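Adhesion and penetration protein autotransporter (Haemophilus influenzae, PDB 3SYJ) promotes adherence to and invasion of host cells, self-associates to drive bacterial aggregation, and is probably also a serine protease. Local coordinates at residues A[471-477]-A[493-499]. Coordinates in Å, arbitrary orientation, origin at the centre of the assembly. Residues are numbered along the deposited sequence.
Sequences FYFGFRG and QNTDEGA
Two successive coils of the passenger domain's right-handed parallel beta-helix stack here, with 471-477 and 493-499 each leaving a short strand and turning a corner. Tyr472 sits over Gln493 and Phe473 over Asn494, CA-CA 4.6 and 4.5 Å, and Phe473 N donates to Gln493 O at 2.9 Å. Phe473, the residue most covered, takes chi1 m and lays its ring face on Ala499: Ala499 CB lies 3.9 Å from the centroid of the Phe473 ring, a CH-pi contact inside the helix, where Leu451 and Leu480 also touch the Phe473 side chain. Gln493 (m, t) packs its CB against Tyr472 CB at 3.5 Å; its OE1 reaches His92, whose ring stacks on Tyr472. Water 1 links Phe471 O (2.5 Å) to Gln493 N (3.1 Å). At the corner, a type II turn, Gly474-Gly477, faces a type I turn, Asp496-Ala499. Asp496, chi1 p, joins them: OD1 accepts from Gly498 N at 2.9 Å, an Asx turn, while OD2 accepts from Arg476 N at 2.7 Å.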
loop_
_atom_site.group_PDB
_atom_site.type_symbol
_atom_site.label_atom_id
_atom_site.label_comp_id
_atom_site.label_asym_id
_atom_site.label_seq_id
_atom_site.Cartn_x
_atom_site.Cartn_y
_atom_site.Cartn_z
ATOM N N PHE A 471 27.751 -42.532 -9.358
ATOM C CA PHE A 471 26.610 -42.212 -10.200
ATOM C C PHE A 471 27.041 -41.077 -11.114
ATOM O O PHE A 471 27.714 -40.146 -10.680
ATOM C CB PHE A 471 25.414 -41.787 -9.339
ATOM C CG PHE A 471 24.149 -41.528 -10.122
ATOM C CD1 PHE A 471 23.118 -42.462 -10.131
ATOM C CD2 PHE A 471 23.981 -40.351 -10.832
ATOM C CE1 PHE A 471 21.952 -42.233 -10.848
ATOM C CE2 PHE A 471 22.821 -40.111 -11.555
ATOM C CZ PHE A 471 21.807 -41.049 -11.566
ATOM N N TYR A 472 26.677 -41.154 -12.384
ATOM C CA TYR A 472 27.039 -40.084 -13.302
ATOM C C TYR A 472 25.964 -39.816 -14.347
ATOM O O TYR A 472 25.289 -40.741 -14.821
ATOM C CB TYR A 472 28.375 -40.384 -13.993
ATOM C CG TYR A 472 28.323 -41.581 -14.917
ATOM C CD1 TYR A 472 28.036 -41.428 -16.270
ATOM C CD2 TYR A 472 28.545 -42.863 -14.434
ATOM C CE1 TYR A 472 27.969 -42.525 -17.115
ATOM C CE2 TYR A 472 28.488 -43.957 -15.267
ATOM C CZ TYR A 472 28.201 -43.785 -16.609
ATOM O OH TYR A 472 28.144 -44.887 -17.437
ATOM N N PHE A 473 25.809 -38.539 -14.688
ATOM C CA PHE A 473 25.078 -38.140 -15.880
ATOM C C PHE A 473 26.074 -38.021 -17.037
ATOM O O PHE A 473 26.874 -37.084 -17.103
ATOM C CB PHE A 473 24.356 -36.811 -15.655
ATOM C CG PHE A 473 23.400 -36.826 -14.496
ATOM C CD1 PHE A 473 22.057 -37.091 -14.691
ATOM C CD2 PHE A 473 23.847 -36.575 -13.205
ATOM C CE1 PHE A 473 21.175 -37.104 -13.617
ATOM C CE2 PHE A 473 22.970 -36.589 -12.132
ATOM C CZ PHE A 473 21.636 -36.854 -12.339
ATOM N N GLY A 474 26.035 -38.987 -17.946
ATOM C CA GLY A 474 26.909 -38.953 -19.099
ATOM C C GLY A 474 26.362 -38.066 -20.199
ATOM O O GLY A 474 25.595 -37.142 -19.938
ATOM N N PHE A 475 26.770 -38.358 -21.429
ATOM C CA PHE A 475 26.345 -37.631 -22.622
ATOM C C PHE A 475 24.837 -37.486 -22.670
ATOM O O PHE A 475 24.123 -38.480 -22.789
ATOM C CB PHE A 475 26.822 -38.389 -23.862
ATOM C CG PHE A 475 26.391 -37.783 -25.166
ATOM C CD1 PHE A 475 27.014 -36.648 -25.655
ATOM C CD2 PHE A 475 25.397 -38.381 -25.937
ATOM C CE1 PHE A 475 26.637 -36.097 -26.873
ATOM C CE2 PHE A 475 25.011 -37.836 -27.164
ATOM C CZ PHE A 475 25.635 -36.693 -27.632
ATOM N N ARG A 476 24.367 -36.245 -22.562
ATOM C CA ARG A 476 22.940 -35.882 -22.628
ATOM C C ARG A 476 22.104 -36.279 -21.397
ATOM O O ARG A 476 20.908 -35.998 -21.323
ATOM C CB ARG A 476 22.299 -36.345 -23.939
ATOM C CG ARG A 476 22.756 -35.516 -25.125
ATOM C CD ARG A 476 22.163 -36.027 -26.418
ATOM N NE ARG A 476 22.732 -35.326 -27.561
ATOM C CZ ARG A 476 22.505 -35.659 -28.826
ATOM N NH1 ARG A 476 21.720 -36.693 -29.115
ATOM N NH2 ARG A 476 23.064 -34.959 -29.801
ATOM N N GLY A 477 22.759 -36.905 -20.427
ATOM C CA GLY A 477 22.157 -37.154 -19.129
ATOM C C GLY A 477 20.816 -37.847 -19.189
ATOM O O GLY A 477 20.600 -38.730 -20.021
ATOM N N GLN A 493 28.904 -36.170 -10.752
ATOM C CA GLN A 493 29.460 -36.379 -12.080
ATOM C C GLN A 493 28.398 -36.050 -13.110
ATOM O O GLN A 493 27.330 -36.665 -13.140
ATOM C CB GLN A 493 29.911 -37.819 -12.257
ATOM C CG GLN A 493 31.001 -38.234 -11.312
ATOM C CD GLN A 493 31.633 -39.533 -11.737
ATOM O OE1 GLN A 493 32.268 -39.605 -12.785
ATOM N NE2 GLN A 493 31.453 -40.577 -10.928
ATOM N N ASN A 494 28.687 -35.065 -13.945
ATOM C CA ASN A 494 27.747 -34.657 -14.964
ATOM C C ASN A 494 28.522 -34.091 -16.136
ATOM O O ASN A 494 29.604 -33.538 -15.956
ATOM C CB ASN A 494 26.763 -33.620 -14.412
ATOM C CG ASN A 494 27.439 -32.312 -14.053
ATOM O OD1 ASN A 494 28.192 -32.238 -13.077
ATOM N ND2 ASN A 494 27.168 -31.271 -14.832
ATOM N N THR A 495 27.956 -34.246 -17.328
ATOM C CA THR A 495 28.593 -33.835 -18.577
ATOM C C THR A 495 27.983 -32.563 -19.175
ATOM O O THR A 495 28.707 -31.733 -19.728
ATOM C CB THR A 495 28.524 -34.965 -19.642
ATOM O OG1 THR A 495 29.485 -35.980 -19.331
ATOM C CG2 THR A 495 28.830 -34.420 -21.027
ATOM N N ASP A 496 26.660 -32.411 -19.065
ATOM C CA ASP A 496 25.957 -31.328 -19.768
ATOM C C ASP A 496 24.605 -30.996 -19.136
ATOM O O ASP A 496 24.306 -31.454 -18.034
ATOM C CB ASP A 496 25.790 -31.682 -21.251
ATOM C CG ASP A 496 25.135 -33.032 -21.459
ATOM O OD1 ASP A 496 24.153 -33.325 -20.749
ATOM O OD2 ASP A 496 25.596 -33.797 -22.336
ATOM N N GLU A 497 23.790 -30.202 -19.833
ATOM C CA GLU A 497 22.505 -29.762 -19.285
ATOM C C GLU A 497 21.416 -30.830 -19.354
ATOM O O GLU A 497 20.321 -30.633 -18.842
ATOM C CB GLU A 497 22.032 -28.452 -19.919
ATOM C CG GLU A 497 22.424 -28.292 -21.374
ATOM C CD GLU A 497 21.957 -26.973 -21.972
ATOM O OE1 GLU A 497 20.859 -26.498 -21.606
ATOM O OE2 GLU A 497 22.692 -26.420 -22.819
ATOM N N GLY A 498 21.724 -31.962 -19.973
ATOM C CA GLY A 498 20.838 -33.107 -19.933
ATOM C C GLY A 498 20.695 -33.687 -18.533
ATOM O O GLY A 498 19.754 -34.427 -18.244
ATOM N N ALA A 499 21.633 -33.363 -17.650
ATOM C CA ALA A 499 21.567 -33.855 -16.279
ATOM C C ALA A 499 20.384 -33.232 -15.535
ATOM O O ALA A 499 20.282 -32.012 -15.433
ATOM C CB ALA A 499 22.861 -33.559 -15.554
HETATM O O HOH W 1 28.180 -38.475 -8.812
HETATM O O HOH W 2 24.993 -34.889 -18.499
#